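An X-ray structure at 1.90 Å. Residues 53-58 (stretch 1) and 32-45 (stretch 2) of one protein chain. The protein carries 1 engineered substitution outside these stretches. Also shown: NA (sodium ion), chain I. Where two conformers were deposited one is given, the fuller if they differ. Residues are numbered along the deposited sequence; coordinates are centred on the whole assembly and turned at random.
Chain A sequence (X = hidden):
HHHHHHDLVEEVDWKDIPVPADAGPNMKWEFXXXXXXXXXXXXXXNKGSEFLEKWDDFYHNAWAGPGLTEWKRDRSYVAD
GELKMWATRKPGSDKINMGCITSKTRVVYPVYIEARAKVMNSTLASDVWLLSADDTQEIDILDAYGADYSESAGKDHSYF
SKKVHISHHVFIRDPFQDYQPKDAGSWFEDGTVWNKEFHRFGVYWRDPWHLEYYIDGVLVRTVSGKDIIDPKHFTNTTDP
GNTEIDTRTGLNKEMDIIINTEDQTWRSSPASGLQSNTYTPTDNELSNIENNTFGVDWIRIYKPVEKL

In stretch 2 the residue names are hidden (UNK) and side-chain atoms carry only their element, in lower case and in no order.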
ATOM      1  N   GLU A  53       8.117  15.906 -10.766  0.50 22.02           N
ATOM      2  CA  GLU A  53       6.857  16.278 -11.430  0.50 22.23           C
ATOM      3  C   GLU A  53       5.690  15.479 -10.872  0.50 21.16           C
ATOM      4  O   GLU A  53       4.611  16.029 -10.665  0.50 20.03           O
ATOM      5  CB  GLU A  53       6.883  16.080 -12.941  0.50 23.42           C
ATOM      6  CG  GLU A  53       5.445  16.137 -13.600  0.50 25.98           C
ATOM      7  CD  GLU A  53       4.767  17.504 -13.503  0.50 30.27           C
ATOM      8  OE1 GLU A  53       5.371  18.436 -12.963  0.50 32.55           O
ATOM      9  OE2 GLU A  53       3.629  17.671 -14.003  0.50 33.42           O
ATOM     10  N   LYS A  54       5.905  14.185 -10.619  1.00 19.07           N
ATOM     11  CA  LYS A  54       4.827  13.334 -10.211  1.00 18.64           C
ATOM     12  C   LYS A  54       4.832  12.953  -8.745  1.00 17.35           C
ATOM     13  O   LYS A  54       3.767  12.578  -8.229  1.00 17.36           O
ATOM     14  CB  LYS A  54       4.826  12.036 -11.042  1.00 18.93           C
ATOM     15  CG  LYS A  54       4.476  12.318 -12.506  1.00 20.84           C
ATOM     16  CD  LYS A  54       4.334  11.064 -13.398  1.00 22.80           C
ATOM     17  CE  LYS A  54       4.042  11.561 -14.816  1.00 23.73           C
ATOM     18  NZ  LYS A  54       4.257  10.501 -15.758  1.00 24.26           N
ATOM     19  N   TRP A  55       5.978  13.016  -8.057  1.00 15.84           N
ATOM     20  CA  TRP A  55       6.047  12.502  -6.706  1.00 15.09           C
ATOM     21  C   TRP A  55       6.719  13.474  -5.738  1.00 15.95           C
ATOM     22  O   TRP A  55       7.617  14.232  -6.124  1.00 15.13           O
ATOM     23  CB  TRP A  55       6.859  11.176  -6.666  1.00 14.16           C
ATOM     24  CG  TRP A  55       6.332  10.184  -7.661  1.00 14.88           C
ATOM     25  CD1 TRP A  55       6.816   9.940  -8.920  1.00 14.00           C
ATOM     26  CD2 TRP A  55       5.224   9.273  -7.460  1.00 14.22           C
ATOM     27  NE1 TRP A  55       6.068   8.909  -9.534  1.00 14.93           N
ATOM     28  CE2 TRP A  55       5.066   8.520  -8.678  1.00 15.08           C
ATOM     29  CE3 TRP A  55       4.340   9.034  -6.387  1.00 14.50           C
ATOM     30  CZ2 TRP A  55       4.042   7.539  -8.852  1.00 12.42           C
ATOM     31  CZ3 TRP A  55       3.316   8.044  -6.546  1.00 14.56           C
ATOM     32  CH2 TRP A  55       3.187   7.305  -7.795  1.00 15.01           C
ATOM     33  N   ASP A  56       6.349  13.363  -4.465  1.00 14.80           N
ATOM     34  CA  ASP A  56       7.150  13.948  -3.362  1.00 16.41           C
ATOM     35  C   ASP A  56       7.805  12.788  -2.611  1.00 15.71           C
ATOM     36  O   ASP A  56       7.119  11.737  -2.392  1.00 14.83           O
ATOM     37  CB  ASP A  56       6.205  14.689  -2.397  1.00 17.57           C
ATOM     38  CG  ASP A  56       6.973  15.418  -1.261  1.00 21.53           C
ATOM     39  OD1 ASP A  56       8.199  15.678  -1.369  1.00 19.97           O
ATOM     40  OD2 ASP A  56       6.328  15.712  -0.242  1.00 27.06           O
ATOM     41  N   ASP A  57       9.079  12.921  -2.193  1.00 14.30           N
ATOM     42  CA  ASP A  57       9.749  11.733  -1.602  1.00 14.33           C
ATOM     43  C   ASP A  57       9.579  11.694  -0.082  1.00 14.10           C
ATOM     44  O   ASP A  57      10.504  11.351   0.678  1.00 13.84           O
ATOM     45  CB  ASP A  57      11.236  11.574  -2.034  1.00 14.33           C
ATOM     46  CG  ASP A  57      12.103  12.864  -1.786  1.00 16.99           C
ATOM     47  OD1 ASP A  57      11.539  13.952  -1.392  1.00 18.31           O
ATOM     48  OD2 ASP A  57      13.367  12.783  -2.003  1.00 16.39           O
ATOM     49  N   PHE A  58       8.335  11.959   0.362  1.00 14.32           N
ATOM     50  CA  PHE A  58       8.009  11.795   1.787  1.00 14.37           C
ATOM     51  C   PHE A  58       6.564  11.385   1.925  1.00 14.63           C
ATOM     52  O   PHE A  58       5.831  11.338   0.926  1.00 14.73           O
ATOM     53  CB  PHE A  58       8.310  13.080   2.612  1.00 14.62           C
ATOM     54  CG  PHE A  58       8.588  12.775   4.098  1.00 15.80           C
ATOM     55  CD1 PHE A  58       9.772  12.162   4.475  1.00 17.12           C
ATOM     56  CD2 PHE A  58       7.625  13.042   5.090  1.00 16.44           C
ATOM     57  CE1 PHE A  58      10.074  11.819   5.831  1.00 18.59           C
ATOM     58  CE2 PHE A  58       7.888  12.695   6.457  1.00 16.67           C
ATOM     59  CZ  PHE A  58       9.123  12.068   6.819  1.00 17.68           C
ATOM     60  N   UNK A  32      -4.034   7.430 -17.782  1.00 16.09           N
ATOM     61  CA  UNK A  32      -3.789   8.692 -17.105  1.00 17.25           C
ATOM     62  C   UNK A  32      -2.308   8.959 -17.099  1.00 17.57           C
ATOM     63  O   UNK A  32      -1.495   8.082 -16.801  1.00 17.79           O
ATOM     64  n   UNK A  32      -7.356   8.976 -17.502  1.00 17.81           N
ATOM     65  c   UNK A  32      -5.907   8.409 -15.606  1.00 16.61           C
ATOM     66  o   UNK A  32      -6.833  10.546 -16.021  1.00 20.63           O
ATOM     67  c   UNK A  32      -6.724   9.420 -16.406  1.00 19.68           C
ATOM     68  c   UNK A  32      -4.365   8.685 -15.656  1.00 17.14           C
ATOM     69  N   UNK A  33      -1.953  10.193 -17.447  1.00 18.60           N
ATOM     70  CA  UNK A  33      -0.547  10.587 -17.612  1.00 19.72           C
ATOM     71  C   UNK A  33       0.167  10.699 -16.274  1.00 18.77           C
ATOM     72  O   UNK A  33       1.388  10.708 -16.223  1.00 19.42           O
ATOM     73  c   UNK A  33      -0.779  11.711 -19.946  0.70 24.14           C
ATOM     74  c   UNK A  33       0.177  10.796 -20.701  0.70 26.44           C
ATOM     75  o   UNK A  33      -0.270  10.195 -21.700  0.50 28.34           O
ATOM     76  o   UNK A  33       1.352  10.646 -20.298  0.50 26.26           O
ATOM     77  c   UNK A  33      -0.432  11.877 -18.431  1.00 21.28           C
ATOM     78  N   UNK A  34      -0.568  10.691 -15.179  1.00 17.99           N
ATOM     79  CA  UNK A  34       0.108  10.539 -13.865  1.00 17.12           C
ATOM     80  C   UNK A  34       0.703   9.135 -13.554  1.00 16.66           C
ATOM     81  O   UNK A  34       1.466   8.970 -12.583  1.00 16.98           O
ATOM     82  c   UNK A  34      -2.918  10.321 -11.420  1.00 23.91           C
ATOM     83  c   UNK A  34      -2.111  10.190 -12.742  1.00 18.83           C
ATOM     84  c   UNK A  34      -0.798  11.011 -12.737  1.00 18.34           C
ATOM     85  c   UNK A  34      -1.036  12.593 -12.897  1.00 19.96           C
ATOM     86  N   UNK A  35       0.420   8.146 -14.400  1.00 14.82           N
ATOM     87  CA  UNK A  35       1.056   6.829 -14.291  1.00 14.67           C
ATOM     88  C   UNK A  35       2.573   7.021 -14.404  1.00 14.86           C
ATOM     89  O   UNK A  35       3.035   7.996 -15.010  1.00 15.39           O
ATOM     90  o   UNK A  35      -0.836   5.767 -15.408  1.00 12.06           O
ATOM     91  c   UNK A  35       0.590   5.948 -15.458  1.00 14.10           C
ATOM     92  N   UNK A  36       3.354   6.085 -13.912  1.00 14.36           N
ATOM     93  CA  UNK A  36       4.793   6.239 -14.033  1.00 15.15           C
ATOM     94  C   UNK A  36       5.421   4.832 -14.216  1.00 15.65           C
ATOM     95  O   UNK A  36       5.105   3.903 -13.458  1.00 14.31           O
ATOM     96  o   UNK A  36       7.243   8.268 -12.062  1.00 17.09           O
ATOM     97  c   UNK A  36       5.363   6.929 -12.754  1.00 14.66           C
ATOM     98  c   UNK A  36       6.809   7.492 -12.943  1.00 16.98           C
ATOM     99  o   UNK A  36       7.521   7.159 -13.930  1.00 16.24           O
ATOM    100  N   UNK A  37       6.279   4.700 -15.224  1.00 15.85           N
ATOM    101  CA  UNK A  37       7.057   3.450 -15.411  1.00 16.54           C
ATOM    102  C   UNK A  37       8.517   3.543 -14.962  1.00 16.61           C
ATOM    103  O   UNK A  37       9.307   2.586 -15.166  1.00 16.58           O
ATOM    104  c   UNK A  37       6.917   2.841 -16.819  1.00 17.14           C
ATOM    105  o   UNK A  37       7.771   4.863 -17.723  1.00 22.32           O
ATOM    106  c   UNK A  37       7.558   3.684 -17.896  1.00 19.88           C
ATOM    107  n   UNK A  37       7.870   3.061 -19.029  1.00 23.06           N
ATOM    108  N   UNK A  38       8.877   4.660 -14.297  1.00 16.46           N
ATOM    109  CA  UNK A  38      10.168   4.773 -13.579  1.00 16.46           C
ATOM    110  C   UNK A  38      11.367   4.437 -14.481  1.00 19.01           C
ATOM    111  O   UNK A  38      12.309   3.720 -14.031  1.00 19.25           O
ATOM    112  c   UNK A  38       9.068   4.248 -11.318  1.00 15.15           C
ATOM    113  c   UNK A  38       8.038   5.877  -9.861  1.00 13.65           C
ATOM    114  c   UNK A  38       7.014   4.942  -9.590  1.00 14.32           C
ATOM    115  c   UNK A  38       9.046   5.536 -10.726  1.00 13.63           C
ATOM    116  c   UNK A  38       7.023   3.694 -10.177  1.00 12.58           C
ATOM    117  c   UNK A  38       8.007   3.355 -11.038  1.00 13.86           C
ATOM    118  c   UNK A  38      10.166   3.874 -12.292  1.00 15.32           C
ATOM    119  N   UNK A  39      11.371   4.963 -15.719  1.00 20.25           N
ATOM    120  CA  UNK A  39      12.474   4.656 -16.630  1.00 23.92           C
ATOM    121  C   UNK A  39      13.626   5.700 -16.571  1.00 25.46           C
ATOM    122  O   UNK A  39      14.633   5.542 -17.240  1.00 27.94           O
ATOM    123  o   UNK A  39      13.156   1.580 -18.306  0.70 32.88           O
ATOM    124  c   UNK A  39      11.990   1.644 -17.875  0.70 31.61           C
ATOM    125  c   UNK A  39      12.009   4.261 -18.052  0.70 23.35           C
ATOM    126  c   UNK A  39      11.174   2.959 -18.074  0.70 26.20           C
ATOM    127  o   UNK A  39      11.463   0.664 -17.279  0.70 32.52           O
ATOM    128  N   UNK A  40      13.533   6.691 -15.690  1.00 25.20           N
ATOM    129  CA  UNK A  40      14.551   7.759 -15.591  1.00 24.03           C
ATOM    130  C   UNK A  40      15.416   7.446 -14.394  1.00 24.52           C
ATOM    131  O   UNK A  40      15.015   6.612 -13.562  1.00 23.97           O
ATOM    132  c   UNK A  40      11.441   8.728 -14.663  1.00 20.81           C
ATOM    133  c   UNK A  40      13.838   9.115 -15.367  1.00 22.69           C
ATOM    134  c   UNK A  40      12.753   9.053 -14.316  1.00 19.97           C
ATOM    135  c   UNK A  40      10.713   8.899 -12.325  1.00 18.11           C
ATOM    136  c   UNK A  40      13.043   9.297 -12.956  1.00 16.98           C
ATOM    137  c   UNK A  40      10.395   8.691 -13.663  1.00 18.98           C
ATOM    138  c   UNK A  40      12.039   9.220 -11.955  1.00 19.57           C
ATOM    139  o   UNK A  40       9.726   8.856 -11.357  1.00 16.05           O
ATOM    140  N   UNK A  41      16.523   8.163 -14.218  1.00 23.90           N
ATOM    141  CA  UNK A  41      17.368   7.958 -13.046  1.00 25.01           C
ATOM    142  C   UNK A  41      17.076   9.034 -11.991  1.00 24.78           C
ATOM    143  O   UNK A  41      17.197  10.186 -12.300  1.00 25.47           O
ATOM    144  o   UNK A  41      18.813   4.474 -14.184  1.00 31.28           O
ATOM    145  c   UNK A  41      19.291   6.829 -14.385  1.00 27.61           C
ATOM    146  c   UNK A  41      18.872   8.000 -13.449  1.00 25.79           C
ATOM    147  o   UNK A  41      19.990   5.372 -12.523  0.70 28.56           O
ATOM    148  c   UNK A  41      19.371   5.459 -13.637  1.00 30.81           C
ATOM    149  N   UNK A  42      16.779   8.689 -10.751  1.00 21.73           N
ATOM    150  CA  UNK A  42      16.561   9.725  -9.743  1.00 21.63           C
ATOM    151  C   UNK A  42      17.411   9.375  -8.522  1.00 21.20           C
ATOM    152  O   UNK A  42      17.020   8.493  -7.723  1.00 19.63           O
ATOM    153  c   UNK A  42      15.075   9.801  -9.356  1.00 20.44           C
ATOM    154  N   UNK A  43      18.585  10.023  -8.380  1.00 21.65           N
ATOM    155  CA  UNK A  43      19.477   9.742  -7.212  1.00 21.92           C
ATOM    156  C   UNK A  43      18.731   9.953  -5.872  1.00 21.70           C
ATOM    157  O   UNK A  43      17.920  10.874  -5.770  1.00 20.81           O
ATOM    158  c   UNK A  43      19.145  11.063  -9.262  1.00 21.71           C
ATOM    159  c   UNK A  43      20.598  11.087  -8.861  1.00 22.49           C
ATOM    160  c   UNK A  43      20.628  10.758  -7.382  1.00 23.51           C
ATOM    161  N   UNK A  44      18.999   9.089  -4.888  1.00 21.10           N
ATOM    162  CA  UNK A  44      18.324   9.118  -3.571  1.00 21.77           C
ATOM    163  C   UNK A  44      18.301  10.514  -2.919  1.00 22.75           C
ATOM    164  O   UNK A  44      17.253  10.963  -2.455  1.00 21.75           O
ATOM    165  c   UNK A  44      18.971   8.071  -2.602  1.00 20.00           C
ATOM    166  N   UNK A  45      19.452  11.188  -2.904  1.00 24.37           N
ATOM    167  CA  UNK A  45      19.560  12.475  -2.224  1.00 27.47           C
ATOM    168  C   UNK A  45      19.384  13.707  -3.159  1.00 28.30           C
ATOM    169  O   UNK A  45      19.587  14.873  -2.764  1.00 28.82           O
ATOM    170  o   UNK A  45      21.968  12.168  -3.573  0.70 33.62           O
ATOM    171  c   UNK A  45      20.861  12.528  -1.452  1.00 29.14           C
ATOM    172  o   UNK A  45      23.178  12.822  -1.847  0.70 36.45           O
ATOM    173  c   UNK A  45      22.091  12.512  -2.368  1.00 33.68           C
TER
HETATM  174 NA    NA I 500       9.871   0.401 -14.911  1.00 14.75          NA
HETATM  175  O   HOH W   1      15.930  13.405  -1.659  1.00 24.13           O
HETATM  176  O   HOH W   2       9.576  -0.138 -17.227  1.00 29.91           O

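Position 32 has three side-chain carbons, the third bearing one oxygen and one nitrogen, and does not touch stretch 1; it is Gln-32. At position 33 three carbons end in two oxygens, and although the side chain touches nothing on stretch 1, the backbone O accepts a hydrogen bond from Lys-54 NZ at 2.9 Å: this is Glu-33. Position 34 carries four carbons, forked at the first with one arm two carbons long. Its end leads away, and the backbone O lies 3.6 Å from Lys-54 CD; the branching identifies Ile-34.

At position 35 one carbon and one oxygen make Ser-35. Its OG donates to Gln-32 O (2.8 Å), as does its backbone N (3.1 Å), closing a type I turn, while its O lies 2.9 Å from Lys-54 NZ and accepts a second hydrogen bond from that amine. Position 36 has two carbons, the second carrying two oxygens, one of them 2.9 Å from Trp-55 NE1, which donates to it near the plane of the indole; this is Asp-36, and the acceptor is OD2.

At position 37, two carbons with one oxygen and one nitrogen on the second give Asn-37, whose backbone O binds sodium at 2.3 Å. Position 38 is one carbon and a six-carbon ring without a heteroatom, hence Phe-38; CE1 comes within 3.6 Å of Trp-55 NE1, and its N donates to Asp-36 OD1 (2.9 Å). Position 39, three carbons ending in two oxygens, is Glu-39, with OE2 2.9 Å from the sodium.

Position 40 is one carbon and a six-carbon ring bearing an oxygen, which lies 3.9 Å from Trp-55 CD1, so the residue is Tyr-40; its OH donates to Asp-36 OD2 at 2.6 Å. Position 41 has three carbons and two terminal oxygens, far from stretch 1: Glu-41. At position 42 a lone carbon gives Ala-42, and at position 43 three carbons closing onto the backbone N give Pro-43. Position 44, again one carbon, is Ala-44; that carbon points away, but a water donates to both Ala-44 O (2.9 Å) and Asp-57 OD2 (2.7 Å). Position 45, two carbons with two oxygens on the second, is Asp-45, without contact.

The contact rests on two neighbouring anchors. Extended Lys-54 brings its amine to two carbonyls of the turn, while Asp-36 OD2 receives both Trp-55 NE1 and Tyr-40 OH. Phe-38 adds apolar packing, its ring slid so that it barely overlaps the indole. Farther along, the water bridges Asp-57 and Ala-44.

Stretch 2 (32-45) QEISDNFEYEAPAD
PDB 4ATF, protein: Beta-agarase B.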